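Local coordinates for N(2),N(2)-dimethylguanosine tRNA methyltransferase (Pyrococcus horikoshii, PDB 2DUL), which is a tRNA guanine-26 dimethyltransferase that probably takes both methyl groups for the N2 atom of the base from S-adenosyl-L-methionine, at residues K10-L14 and R89-N94; H133-P139 and G158-T163; G141-E145 and R180-A184; C192-T197 and Y221-F227. All blocks are in the same frame, centred on the assembly; numbering follows the deposited sequence.

Contact 1. Residues K10-L14 and R89-N94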
loop_
_atom_site.group_PDB
_atom_site.type_symbol
_atom_site.label_atom_id
_atom_site.label_comp_id
_atom_site.label_asym_id
_atom_site.label_seq_id
_atom_site.Cartn_x
_atom_site.Cartn_y
_atom_site.Cartn_z
ATOM N N LYS A 10 7.891 -8.850 -18.150
ATOM C CA LYS A 10 7.665 -9.315 -19.514
ATOM C C LYS A 10 7.392 -8.164 -20.483
ATOM O O LYS A 10 7.179 -8.384 -21.674
ATOM C CB LYS A 10 6.489 -10.298 -19.545
ATOM C CG LYS A 10 6.761 -11.605 -18.818
ATOM C CD LYS A 10 5.576 -12.554 -18.918
ATOM C CE LYS A 10 5.860 -13.867 -18.199
ATOM N NZ LYS A 10 4.652 -14.740 -18.158
ATOM N N ALA A 11 7.415 -6.937 -19.975
ATOM C CA ALA A 11 7.139 -5.774 -20.810
ATOM C C ALA A 11 8.368 -5.049 -21.349
ATOM O O ALA A 11 9.382 -4.918 -20.666
ATOM C CB ALA A 11 6.266 -4.785 -20.042
ATOM N N LYS A 12 8.255 -4.579 -22.587
ATOM C CA LYS A 12 9.315 -3.823 -23.247
ATOM C C LYS A 12 8.691 -2.470 -23.554
ATOM O O LYS A 12 7.664 -2.395 -24.232
ATOM C CB LYS A 12 9.746 -4.511 -24.544
ATOM C CG LYS A 12 10.304 -5.908 -24.341
ATOM C CD LYS A 12 10.814 -6.502 -25.647
ATOM C CE LYS A 12 11.240 -7.948 -25.456
ATOM N NZ LYS A 12 10.092 -8.789 -25.000
ATOM N N ILE A 13 9.293 -1.402 -23.045
ATOM C CA ILE A 13 8.747 -0.070 -23.267
ATOM C C ILE A 13 9.788 0.971 -23.640
ATOM O O ILE A 13 10.988 0.773 -23.455
ATOM C CB ILE A 13 8.015 0.451 -22.012
ATOM C CG1 ILE A 13 9.002 0.531 -20.844
ATOM C CG2 ILE A 13 6.834 -0.455 -21.677
ATOM C CD1 ILE A 13 8.478 1.283 -19.641
ATOM N N LEU A 14 9.304 2.091 -24.162
ATOM C CA LEU A 14 10.162 3.191 -24.550
ATOM C C LEU A 14 9.969 4.304 -23.533
ATOM O O LEU A 14 8.840 4.605 -23.138
ATOM C CB LEU A 14 9.785 3.690 -25.945
ATOM C CG LEU A 14 9.930 2.670 -27.075
ATOM C CD1 LEU A 14 9.429 3.273 -28.377
ATOM C CD2 LEU A 14 11.388 2.247 -27.199
ATOM N N ARG A 89 2.120 3.947 -27.989
ATOM C CA ARG A 89 3.293 3.337 -28.605
ATOM C C ARG A 89 3.753 2.101 -27.835
ATOM O O ARG A 89 4.011 1.047 -28.423
ATOM C CB ARG A 89 4.443 4.344 -28.669
ATOM C CG ARG A 89 4.102 5.623 -29.409
ATOM C CD ARG A 89 5.345 6.471 -29.629
ATOM N NE ARG A 89 6.375 5.729 -30.350
ATOM C CZ ARG A 89 7.496 6.269 -30.819
ATOM N NH1 ARG A 89 8.376 5.512 -31.464
ATOM N NH2 ARG A 89 7.734 7.564 -30.648
ATOM N N ASN A 90 3.852 2.225 -26.516
ATOM C CA ASN A 90 4.303 1.103 -25.712
ATOM C C ASN A 90 3.345 -0.071 -25.732
ATOM O O ASN A 90 3.775 -1.222 -25.696
ATOM C CB ASN A 90 4.586 1.550 -24.275
ATOM C CG ASN A 90 5.825 2.419 -24.180
ATOM O OD1 ASN A 90 6.756 2.266 -24.972
ATOM N ND2 ASN A 90 5.851 3.325 -23.207
ATOM N N VAL A 91 2.049 0.207 -25.796
ATOM C CA VAL A 91 1.079 -0.879 -25.838
ATOM C C VAL A 91 1.264 -1.664 -27.136
ATOM O O VAL A 91 1.280 -2.894 -27.131
ATOM C CB VAL A 91 -0.370 -0.345 -25.746
ATOM C CG1 VAL A 91 -1.364 -1.438 -26.135
ATOM C CG2 VAL A 91 -0.651 0.119 -24.326
ATOM N N MET A 92 1.435 -0.953 -28.245
ATOM C CA MET A 92 1.617 -1.615 -29.529
ATOM C C MET A 92 2.980 -2.284 -29.656
ATOM O O MET A 92 3.219 -3.064 -30.577
ATOM C CB MET A 92 1.395 -0.622 -30.670
ATOM C CG MET A 92 -0.053 -0.170 -30.765
ATOM S SD MET A 92 -1.191 -1.548 -30.403
ATOM C CE MET A 92 -1.041 -2.535 -31.916
ATOM N N LEU A 93 3.868 -1.982 -28.718
ATOM C CA LEU A 93 5.194 -2.580 -28.720
ATOM C C LEU A 93 5.112 -3.946 -28.049
ATOM O O LEU A 93 5.997 -4.783 -28.213
ATOM C CB LEU A 93 6.177 -1.685 -27.958
ATOM C CG LEU A 93 7.649 -2.104 -27.940
ATOM C CD1 LEU A 93 8.161 -2.215 -29.371
ATOM C CD2 LEU A 93 8.463 -1.086 -27.152
ATOM N N ASN A 94 4.030 -4.172 -27.311
ATOM C CA ASN A 94 3.843 -5.424 -26.588
ATOM C C ASN A 94 2.643 -6.249 -27.042
ATOM O O ASN A 94 2.481 -7.397 -26.629
ATOM C CB ASN A 94 3.714 -5.123 -25.094
ATOM C CG ASN A 94 4.984 -4.544 -24.510
ATOM O OD1 ASN A 94 5.906 -5.276 -24.165
ATOM N ND2 ASN A 94 5.046 -3.220 -24.418
HETATM O O HOH W 1 6.424 -7.822 -24.589
#
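Strand 11-14 runs across the C-terminal part of helix 81-94 (residues 89-94) at 145°, closer to antiparallel than to perpendicular, and the two axes come within 7.5 Å. The backbones meet most closely at Ile13 and Asn90, whose CA atoms are 5.2 Å apart. Two asparagines one helical turn apart read alternate residues of the strand. The Asn94 amide makes a two-pronged pair with Lys12: Lys12 N donates to Asn94 OD1 (2.9 Å), while Asn94 ND2 donates to Lys12 O (2.8 Å). Asn90 does the same for Leu14, with Leu14 N to Asn90 OD1 at 2.7 Å and Asn90 ND2 to Leu14 O at 3.3 Å. These side-chain amides satisfy the strand edge much as a neighbouring strand would, while Ile13, between them, bonds to Val6 on the opposite edge, so the N-terminal β-hairpin (4-8 and 11-15) is docked on a helix of the class I methyltransferase fold. The Asn94 amide is also fixed from within the helix, ND2 donating to Asn90 O (2.7 Å), and a water links Asn94 OD1 (2.6 Å) to Lys10 O (3.1 Å). The one apolar side-chain pair is Leu14 CG with Leu93 CD2 (4.0 Å); Leu93 CD2 also lies 3.3 Å from Lys12 O, and Arg89 NH1 reaches 4.0 Å from Leu14 CD1. Val91 points away from the hairpin, against Ile114 and Ile116 of strand 113-118.

Contact 2. Residues H133-P139 and G158-T163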
loop_
_atom_site.group_PDB
_atom_site.type_symbol
_atom_site.label_atom_id
_atom_site.label_comp_id
_atom_site.label_asym_id
_atom_site.label_seq_id
_atom_site.Cartn_x
_atom_site.Cartn_y
_atom_site.Cartn_z
ATOM N N HIS A 133 -12.843 -4.041 -10.983
ATOM C CA HIS A 133 -12.628 -5.053 -9.956
ATOM C C HIS A 133 -11.382 -4.651 -9.170
ATOM O O HIS A 133 -11.199 -5.046 -8.022
ATOM C CB HIS A 133 -12.415 -6.429 -10.598
ATOM C CG HIS A 133 -13.631 -6.968 -11.284
ATOM N ND1 HIS A 133 -14.779 -7.312 -10.600
ATOM C CD2 HIS A 133 -13.889 -7.201 -12.593
ATOM C CE1 HIS A 133 -15.691 -7.732 -11.458
ATOM N NE2 HIS A 133 -15.177 -7.675 -12.674
ATOM N N PHE A 134 -10.516 -3.869 -9.807
ATOM C CA PHE A 134 -9.298 -3.405 -9.153
ATOM C C PHE A 134 -8.851 -2.079 -9.741
ATOM O O PHE A 134 -8.847 -1.895 -10.956
ATOM C CB PHE A 134 -8.159 -4.426 -9.301
ATOM C CG PHE A 134 -6.813 -3.918 -8.818
ATOM C CD1 PHE A 134 -6.610 -3.589 -7.478
ATOM C CD2 PHE A 134 -5.757 -3.749 -9.710
ATOM C CE1 PHE A 134 -5.369 -3.095 -7.034
ATOM C CE2 PHE A 134 -4.515 -3.256 -9.276
ATOM C CZ PHE A 134 -4.322 -2.929 -7.937
ATOM N N ILE A 135 -8.495 -1.151 -8.862
ATOM C CA ILE A 135 -8.002 0.154 -9.283
ATOM C C ILE A 135 -6.689 0.368 -8.548
ATOM O O ILE A 135 -6.610 0.154 -7.339
ATOM C CB ILE A 135 -8.977 1.306 -8.904
ATOM C CG1 ILE A 135 -10.264 1.208 -9.726
ATOM C CG2 ILE A 135 -8.301 2.661 -9.153
ATOM C CD1 ILE A 135 -11.287 2.303 -9.408
ATOM N N ASP A 136 -5.655 0.764 -9.278
ATOM C CA ASP A 136 -4.358 1.028 -8.668
ATOM C C ASP A 136 -4.077 2.526 -8.793
ATOM O O ASP A 136 -3.940 3.054 -9.893
ATOM C CB ASP A 136 -3.259 0.211 -9.359
ATOM C CG ASP A 136 -1.984 0.123 -8.525
ATOM O OD1 ASP A 136 -1.132 -0.742 -8.827
ATOM O OD2 ASP A 136 -1.836 0.912 -7.567
ATOM N N LEU A 137 -4.033 3.201 -7.651
ATOM C CA LEU A 137 -3.776 4.634 -7.584
ATOM C C LEU A 137 -2.330 4.853 -7.187
ATOM O O LEU A 137 -1.964 4.629 -6.030
ATOM C CB LEU A 137 -4.670 5.295 -6.532
ATOM C CG LEU A 137 -6.175 5.372 -6.760
ATOM C CD1 LEU A 137 -6.808 6.176 -5.617
ATOM C CD2 LEU A 137 -6.453 6.047 -8.106
ATOM N N ASP A 138 -1.520 5.300 -8.138
ATOM C CA ASP A 138 -0.101 5.539 -7.895
ATOM C C ASP A 138 0.291 6.903 -8.453
ATOM O O ASP A 138 0.910 6.992 -9.511
ATOM C CB ASP A 138 0.722 4.445 -8.581
ATOM C CG ASP A 138 2.184 4.479 -8.185
ATOM O OD1 ASP A 138 2.478 4.267 -6.990
ATOM O OD2 ASP A 138 3.038 4.719 -9.069
ATOM N N PRO A 139 -0.066 7.986 -7.744
ATOM C CA PRO A 139 0.241 9.356 -8.167
ATOM C C PRO A 139 1.587 9.884 -7.681
ATOM O O PRO A 139 2.312 9.203 -6.957
ATOM C CB PRO A 139 -0.908 10.145 -7.569
ATOM C CG PRO A 139 -1.046 9.487 -6.231
ATOM C CD PRO A 139 -0.968 7.999 -6.577
ATOM N N GLY A 158 -14.950 -4.509 -4.775
ATOM C CA GLY A 158 -13.710 -4.377 -5.515
ATOM C C GLY A 158 -12.467 -4.281 -4.654
ATOM O O GLY A 158 -12.529 -4.311 -3.420
ATOM N N ILE A 159 -11.325 -4.158 -5.319
ATOM C CA ILE A 159 -10.048 -4.061 -4.637
ATOM C C ILE A 159 -9.429 -2.722 -4.975
ATOM O O ILE A 159 -9.464 -2.283 -6.122
ATOM C CB ILE A 159 -9.079 -5.161 -5.101
ATOM C CG1 ILE A 159 -9.708 -6.532 -4.853
ATOM C CG2 ILE A 159 -7.747 -5.013 -4.384
ATOM C CD1 ILE A 159 -9.034 -7.648 -5.615
ATOM N N LEU A 160 -8.868 -2.066 -3.970
ATOM C CA LEU A 160 -8.239 -0.783 -4.200
ATOM C C LEU A 160 -6.778 -0.830 -3.789
ATOM O O LEU A 160 -6.448 -1.255 -2.685
ATOM C CB LEU A 160 -8.969 0.311 -3.415
ATOM C CG LEU A 160 -8.607 1.772 -3.697
ATOM C CD1 LEU A 160 -8.846 2.090 -5.172
ATOM C CD2 LEU A 160 -9.465 2.684 -2.811
ATOM N N GLY A 161 -5.907 -0.405 -4.694
ATOM C CA GLY A 161 -4.488 -0.365 -4.396
ATOM C C GLY A 161 -4.130 1.104 -4.330
ATOM O O GLY A 161 -4.360 1.842 -5.288
ATOM N N VAL A 162 -3.585 1.544 -3.205
ATOM C CA VAL A 162 -3.239 2.948 -3.054
ATOM C C VAL A 162 -1.799 3.127 -2.603
ATOM O O VAL A 162 -1.314 2.403 -1.733
ATOM C CB VAL A 162 -4.153 3.636 -2.010
ATOM C CG1 VAL A 162 -3.930 5.139 -2.037
ATOM C CG2 VAL A 162 -5.617 3.291 -2.280
ATOM N N THR A 163 -1.122 4.095 -3.204
ATOM C CA THR A 163 0.254 4.395 -2.846
ATOM C C THR A 163 0.376 5.868 -2.483
ATOM O O THR A 163 -0.225 6.728 -3.126
ATOM C CB THR A 163 1.231 4.114 -4.007
ATOM O OG1 THR A 163 1.167 2.731 -4.370
ATOM C CG2 THR A 163 2.660 4.446 -3.584
#
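This is a parallel β-strand pairing deep in the central mixed sheet, where strand 134-137 lies between strands 50-53 and 158-164. The axes of the two segments are 4.7 Å apart and diverge by only 6°. Five backbone hydrogen bonds form the parallel ladder: Ile159 N to His133 O (2.8 Å), Ile135 N to Ile159 O (3.1 Å), Gly161 N to Ile135 O (2.8 Å), Leu137 N to Gly161 O (2.7 Å) and Thr163 N to Leu137 O (3.0 Å). Side chains alternate between the faces. Ile135, Leu137 and Leu160 pack under helix 144-153, with Ile135 CB 3.8 Å from Leu160 CD1; Phe134 and Ile159 meet at CD1 and CG2 (3.6 Å) on the face covered by helix 33-46. Gly161 lets the Phe134 ring lie across the neighbouring strand, CE1 being 3.6 Å from Gly161 N. Acidic groups gather toward the C-terminal end: Asp136 forms salt bridges with Arg61 and Arg228, and Asp138 with Arg61, a predicted S-adenosyl-L-methionine ligand. Strand 132-137, helix 144-153 and strand 158-164 form a β-α-β crossover of the Rossmann-like class I methyltransferase fold, and Asp138-Pro139 opens what is probably the motif IV loop of amino-group methyltransferases.

Contact 3. Residues G141-E145 and R180-A184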
loop_
_atom_site.group_PDB
_atom_site.type_symbol
_atom_site.label_atom_id
_atom_site.label_comp_id
_atom_site.label_asym_id
_atom_site.label_seq_id
_atom_site.Cartn_x
_atom_site.Cartn_y
_atom_site.Cartn_z
ATOM N N GLY A 141 3.113 11.662 -5.246
ATOM C CA GLY A 141 2.843 12.200 -3.926
ATOM C C GLY A 141 1.616 11.629 -3.238
ATOM O O GLY A 141 1.574 10.442 -2.914
ATOM N N SER A 142 0.616 12.481 -3.021
ATOM C CA SER A 142 -0.620 12.092 -2.342
ATOM C C SER A 142 -1.725 11.580 -3.270
ATOM O O SER A 142 -1.919 12.095 -4.365
ATOM C CB SER A 142 -1.154 13.283 -1.538
ATOM O OG SER A 142 -2.376 12.968 -0.895
ATOM N N PRO A 143 -2.462 10.548 -2.837
ATOM C CA PRO A 143 -3.551 9.982 -3.640
ATOM C C PRO A 143 -4.902 10.541 -3.195
ATOM O O PRO A 143 -5.946 10.170 -3.733
ATOM C CB PRO A 143 -3.455 8.500 -3.327
ATOM C CG PRO A 143 -3.159 8.534 -1.838
ATOM C CD PRO A 143 -2.126 9.658 -1.706
ATOM N N MET A 144 -4.871 11.437 -2.213
ATOM C CA MET A 144 -6.096 11.988 -1.649
ATOM C C MET A 144 -7.031 12.744 -2.588
ATOM O O MET A 144 -8.244 12.730 -2.385
ATOM C CB MET A 144 -5.761 12.837 -0.416
ATOM C CG MET A 144 -5.131 12.029 0.714
ATOM S SD MET A 144 -6.145 10.560 1.122
ATOM C CE MET A 144 -7.729 11.338 1.644
ATOM N N GLU A 145 -6.501 13.392 -3.621
ATOM C CA GLU A 145 -7.390 14.100 -4.541
ATOM C C GLU A 145 -8.152 13.116 -5.446
ATOM O O GLU A 145 -9.088 13.508 -6.144
ATOM C CB GLU A 145 -6.598 15.092 -5.398
ATOM C CG GLU A 145 -5.659 14.446 -6.395
ATOM C CD GLU A 145 -4.750 15.449 -7.090
ATOM O OE1 GLU A 145 -5.278 16.417 -7.675
ATOM O OE2 GLU A 145 -3.512 15.264 -7.048
ATOM N N ARG A 180 -4.408 18.346 6.899
ATOM C CA ARG A 180 -5.159 18.751 5.715
ATOM C C ARG A 180 -5.446 17.612 4.742
ATOM O O ARG A 180 -6.570 17.476 4.257
ATOM C CB ARG A 180 -4.425 19.863 4.947
ATOM C CG ARG A 180 -4.246 21.185 5.704
ATOM C CD ARG A 180 -4.026 22.344 4.728
ATOM N NE ARG A 180 -2.952 22.064 3.778
ATOM C CZ ARG A 180 -1.652 22.133 4.059
ATOM N NH1 ARG A 180 -1.242 22.487 5.269
ATOM N NH2 ARG A 180 -0.757 21.825 3.128
ATOM N N LYS A 181 -4.435 16.800 4.453
ATOM C CA LYS A 181 -4.587 15.711 3.496
ATOM C C LYS A 181 -5.216 14.430 4.032
ATOM O O LYS A 181 -6.089 13.843 3.382
ATOM C CB LYS A 181 -3.225 15.362 2.879
ATOM C CG LYS A 181 -2.533 16.525 2.172
ATOM C CD LYS A 181 -1.138 16.134 1.702
ATOM C CE LYS A 181 -0.362 17.344 1.183
ATOM N NZ LYS A 181 -0.985 17.917 -0.041
ATOM N N TYR A 182 -4.770 14.003 5.211
ATOM C CA TYR A 182 -5.241 12.759 5.809
ATOM C C TYR A 182 -6.172 12.876 7.003
ATOM O O TYR A 182 -6.622 11.857 7.530
ATOM C CB TYR A 182 -4.029 11.903 6.187
ATOM C CG TYR A 182 -3.176 11.584 4.985
ATOM C CD1 TYR A 182 -3.563 10.596 4.084
ATOM C CD2 TYR A 182 -2.010 12.307 4.713
ATOM C CE1 TYR A 182 -2.821 10.331 2.939
ATOM C CE2 TYR A 182 -1.255 12.049 3.559
ATOM C CZ TYR A 182 -1.673 11.059 2.681
ATOM O OH TYR A 182 -0.969 10.797 1.533
ATOM N N LEU A 183 -6.464 14.102 7.425
ATOM C CA LEU A 183 -7.341 14.338 8.566
ATOM C C LEU A 183 -6.948 13.459 9.762
ATOM O O LEU A 183 -7.785 12.782 10.370
ATOM C CB LEU A 183 -8.803 14.089 8.158
ATOM C CG LEU A 183 -9.316 15.041 7.065
ATOM C CD1 LEU A 183 -10.734 14.652 6.654
ATOM C CD2 LEU A 183 -9.283 16.484 7.583
ATOM N N ALA A 184 -5.661 13.478 10.093
ATOM C CA ALA A 184 -5.131 12.695 11.204
ATOM C C ALA A 184 -3.867 13.365 11.741
ATOM O O ALA A 184 -3.165 14.057 10.999
ATOM C CB ALA A 184 -4.811 11.267 10.735
#
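Met144 curls back on itself with all three chi angles in the m well, and this compact shape lays its side chain against Tyr182. Met144 CG is 3.6 Å from Tyr182 CE1 and 3.4 Å from Lys181 O, while Met144 SD sits obliquely beside the Tyr182 ring, 4.7 Å from its centroid. In the last helical turn of 180-182, Tyr182 leaves the backbone sideways with chi1 in m, and its OH comes within 3.6 Å of Pro143 CD and 3.5 Å of Ser142 OG. Ser142 takes the t rotamer, from which its OG accepts from Met144 N (3.2 Å) and caps the start of helix 144-153. The aliphatic chain of Lys181 flanks the same serine, CD lying 4.3 Å from Ser142 OG. Beyond Tyr182 the chain leaves the helix at Leu183, whose phi is positive (48°), and Arg206 binds the carbonyls of both Tyr182 and Leu183. Helix 192-209 contributes Val203 and Tyr207 beside Met144, and Ile199 beside Tyr182. The contact thus joins the serine-capped N terminus of one helix to the C terminus of another through a Met-aromatic pair, where the loop after strand 132-137 of the methyltransferase sheet runs into helix 144-153.

Contact 4. Residues C192-T197 and Y221-F227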
loop_
_atom_site.group_PDB
_atom_site.type_symbol
_atom_site.label_atom_id
_atom_site.label_comp_id
_atom_site.label_asym_id
_atom_site.label_seq_id
_atom_site.Cartn_x
_atom_site.Cartn_y
_atom_site.Cartn_z
ATOM N N CYS A 192 6.927 5.989 13.117
ATOM C CA CYS A 192 6.291 6.697 12.007
ATOM C C CYS A 192 5.992 5.908 10.733
ATOM O O CYS A 192 4.952 6.129 10.109
ATOM C CB CYS A 192 7.076 7.969 11.657
ATOM S SG CYS A 192 8.650 7.725 10.830
ATOM N N HIS A 193 6.873 4.992 10.338
ATOM C CA HIS A 193 6.618 4.212 9.135
ATOM C C HIS A 193 5.312 3.425 9.292
ATOM O O HIS A 193 4.496 3.370 8.370
ATOM C CB HIS A 193 7.776 3.250 8.862
ATOM C CG HIS A 193 9.057 3.935 8.497
ATOM N ND1 HIS A 193 10.270 3.279 8.465
ATOM C CD2 HIS A 193 9.315 5.219 8.150
ATOM C CE1 HIS A 193 11.219 4.130 8.117
ATOM N NE2 HIS A 193 10.666 5.315 7.920
ATOM N N GLU A 194 5.106 2.823 10.460
ATOM C CA GLU A 194 3.882 2.060 10.660
ATOM C C GLU A 194 2.676 2.961 10.902
ATOM O O GLU A 194 1.598 2.702 10.367
ATOM C CB GLU A 194 4.006 1.065 11.818
ATOM C CG GLU A 194 2.766 0.160 11.893
ATOM C CD GLU A 194 2.848 -0.925 12.943
ATOM O OE1 GLU A 194 3.969 -1.338 13.300
ATOM O OE2 GLU A 194 1.776 -1.391 13.392
ATOM N N VAL A 195 2.844 4.005 11.711
ATOM C CA VAL A 195 1.730 4.916 11.985
ATOM C C VAL A 195 1.247 5.542 10.676
ATOM O O VAL A 195 0.039 5.638 10.425
ATOM C CB VAL A 195 2.140 6.020 12.991
ATOM C CG1 VAL A 195 1.024 7.057 13.128
ATOM C CG2 VAL A 195 2.428 5.391 14.348
ATOM N N GLY A 196 2.195 5.948 9.835
ATOM C CA GLY A 196 1.841 6.529 8.552
ATOM C C GLY A 196 1.059 5.532 7.714
ATOM O O GLY A 196 0.098 5.895 7.021
ATOM N N THR A 197 1.466 4.267 7.781
ATOM C CA THR A 197 0.802 3.211 7.030
ATOM C C THR A 197 -0.616 3.009 7.576
ATOM O O THR A 197 -1.561 2.830 6.809
ATOM C CB THR A 197 1.592 1.876 7.115
ATOM O OG1 THR A 197 2.869 2.037 6.485
ATOM C CG2 THR A 197 0.845 0.761 6.416
ATOM N N TYR A 221 1.963 -1.991 3.561
ATOM C CA TYR A 221 3.343 -1.985 4.002
ATOM C C TYR A 221 4.065 -0.691 3.662
ATOM O O TYR A 221 3.547 0.154 2.933
ATOM C CB TYR A 221 4.075 -3.174 3.362
ATOM C CG TYR A 221 4.200 -3.097 1.854
ATOM C CD1 TYR A 221 5.283 -2.450 1.259
ATOM C CD2 TYR A 221 3.235 -3.663 1.019
ATOM C CE1 TYR A 221 5.406 -2.369 -0.128
ATOM C CE2 TYR A 221 3.346 -3.585 -0.375
ATOM C CZ TYR A 221 4.439 -2.936 -0.938
ATOM O OH TYR A 221 4.565 -2.850 -2.307
ATOM N N TYR A 222 5.264 -0.551 4.214
ATOM C CA TYR A 222 6.109 0.610 3.977
ATOM C C TYR A 222 7.380 0.112 3.296
ATOM O O TYR A 222 7.890 -0.956 3.634
ATOM C CB TYR A 222 6.487 1.282 5.298
ATOM C CG TYR A 222 7.569 2.323 5.143
ATOM C CD1 TYR A 222 7.268 3.606 4.693
ATOM C CD2 TYR A 222 8.906 2.004 5.385
ATOM C CE1 TYR A 222 8.269 4.548 4.482
ATOM C CE2 TYR A 222 9.917 2.937 5.174
ATOM C CZ TYR A 222 9.592 4.205 4.723
ATOM O OH TYR A 222 10.583 5.130 4.499
ATOM N N LYS A 223 7.888 0.884 2.342
ATOM C CA LYS A 223 9.108 0.505 1.642
ATOM C C LYS A 223 9.766 1.697 0.966
ATOM O O LYS A 223 9.158 2.370 0.135
ATOM C CB LYS A 223 8.816 -0.567 0.588
ATOM C CG LYS A 223 10.062 -1.133 -0.097
ATOM C CD LYS A 223 10.879 -1.982 0.866
ATOM C CE LYS A 223 12.001 -2.728 0.150
ATOM N NZ LYS A 223 13.069 -1.813 -0.333
ATOM N N ASP A 224 11.014 1.947 1.340
ATOM C CA ASP A 224 11.805 3.026 0.765
ATOM C C ASP A 224 11.034 4.326 0.549
ATOM O O ASP A 224 10.901 4.807 -0.575
ATOM C CB ASP A 224 12.417 2.568 -0.560
ATOM C CG ASP A 224 13.617 3.404 -0.968
ATOM O OD1 ASP A 224 14.074 3.276 -2.123
ATOM O OD2 ASP A 224 14.109 4.185 -0.127
ATOM N N HIS A 225 10.519 4.876 1.639
ATOM C CA HIS A 225 9.798 6.138 1.617
ATOM C C HIS A 225 8.480 6.211 0.858
ATOM O O HIS A 225 8.090 7.278 0.381
ATOM C CB HIS A 225 10.744 7.240 1.141
ATOM C CG HIS A 225 11.965 7.379 1.994
ATOM N ND1 HIS A 225 11.901 7.633 3.347
ATOM C CD2 HIS A 225 13.281 7.268 1.694
ATOM C CE1 HIS A 225 13.124 7.671 3.845
ATOM N NE2 HIS A 225 13.979 7.453 2.862
ATOM N N TYR A 226 7.796 5.080 0.725
ATOM C CA TYR A 226 6.493 5.092 0.090
ATOM C C TYR A 226 5.587 4.143 0.860
ATOM O O TYR A 226 6.036 3.124 1.382
ATOM C CB TYR A 226 6.578 4.746 -1.410
ATOM C CG TYR A 226 6.766 3.298 -1.800
ATOM C CD1 TYR A 226 5.739 2.367 -1.633
ATOM C CD2 TYR A 226 7.946 2.873 -2.416
ATOM C CE1 TYR A 226 5.878 1.050 -2.076
ATOM C CE2 TYR A 226 8.099 1.557 -2.862
ATOM C CZ TYR A 226 7.059 0.650 -2.691
ATOM O OH TYR A 226 7.191 -0.649 -3.145
ATOM N N PHE A 227 4.321 4.517 0.967
ATOM C CA PHE A 227 3.343 3.724 1.698
ATOM C C PHE A 227 2.391 3.072 0.711
ATOM O O PHE A 227 1.920 3.717 -0.228
ATOM C CB PHE A 227 2.590 4.626 2.673
ATOM C CG PHE A 227 3.493 5.382 3.611
ATOM C CD1 PHE A 227 4.256 6.455 3.151
ATOM C CD2 PHE A 227 3.602 5.007 4.945
ATOM C CE1 PHE A 227 5.116 7.144 4.009
ATOM C CE2 PHE A 227 4.457 5.687 5.813
ATOM C CZ PHE A 227 5.217 6.760 5.343
#
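At the start of helix 192-197, Cys192 touches Phe227 CE2 through its carbonyl. His193 makes the main contact: its ring stacks face to face on Tyr222, with centroids 3.8 Å apart and planes at 15°, and His193 CB adds a CH-pi contact 4.0 Å from the Tyr222 centroid. A hydrogen bond from ND1 to the carbonyl of Phe357 holds the imidazole. Glu194 and Val195 point away, Glu194 forming salt bridges with Arg198 and Lys363. At Gly196 a CB would collide with Phe227 CE2, so the bare backbone allows that ring to press close, Phe227 CD2 being 3.8 Å from Gly196 C. Thr197 OG1 donates to His193 O (2.8 Å) and lies at the ring edge of Phe227, 3.4 Å from CD2. The helix thus rests, at 130° to strand 221-223, on the tight β-hairpin joining strands 213-223 and 226-235; the latter is the antiparallel strand next to 158-164, a hallmark of class I methyltransferases, and Tyr221, pointing away, packs on helices 33-46 and 302-314.

How the contacts relate
From the N terminus, contact 1 closes first, bringing the opening hairpin back to helix 81-94 around a long loop that contains strands 50-53 and 73-78. It stands apart, its nearest atoms about 12 Å from contact 2. Contact 2 then opens, and before strand 158-164 completes it, contact 3 begins at residues 141-145; the two cross, and Val162 CG1 packs 3.5 Å from Pro143 CG. Contact 3 ends at helix 175-182, after which contact 4 follows in series, with helix 192-209 returning to the last hairpin of the sheet. There Thr163 CG2 of contact 2 meets Phe227 O at 3.5 Å, so strand 158-164 links contacts 3 and 4, which do not touch each other.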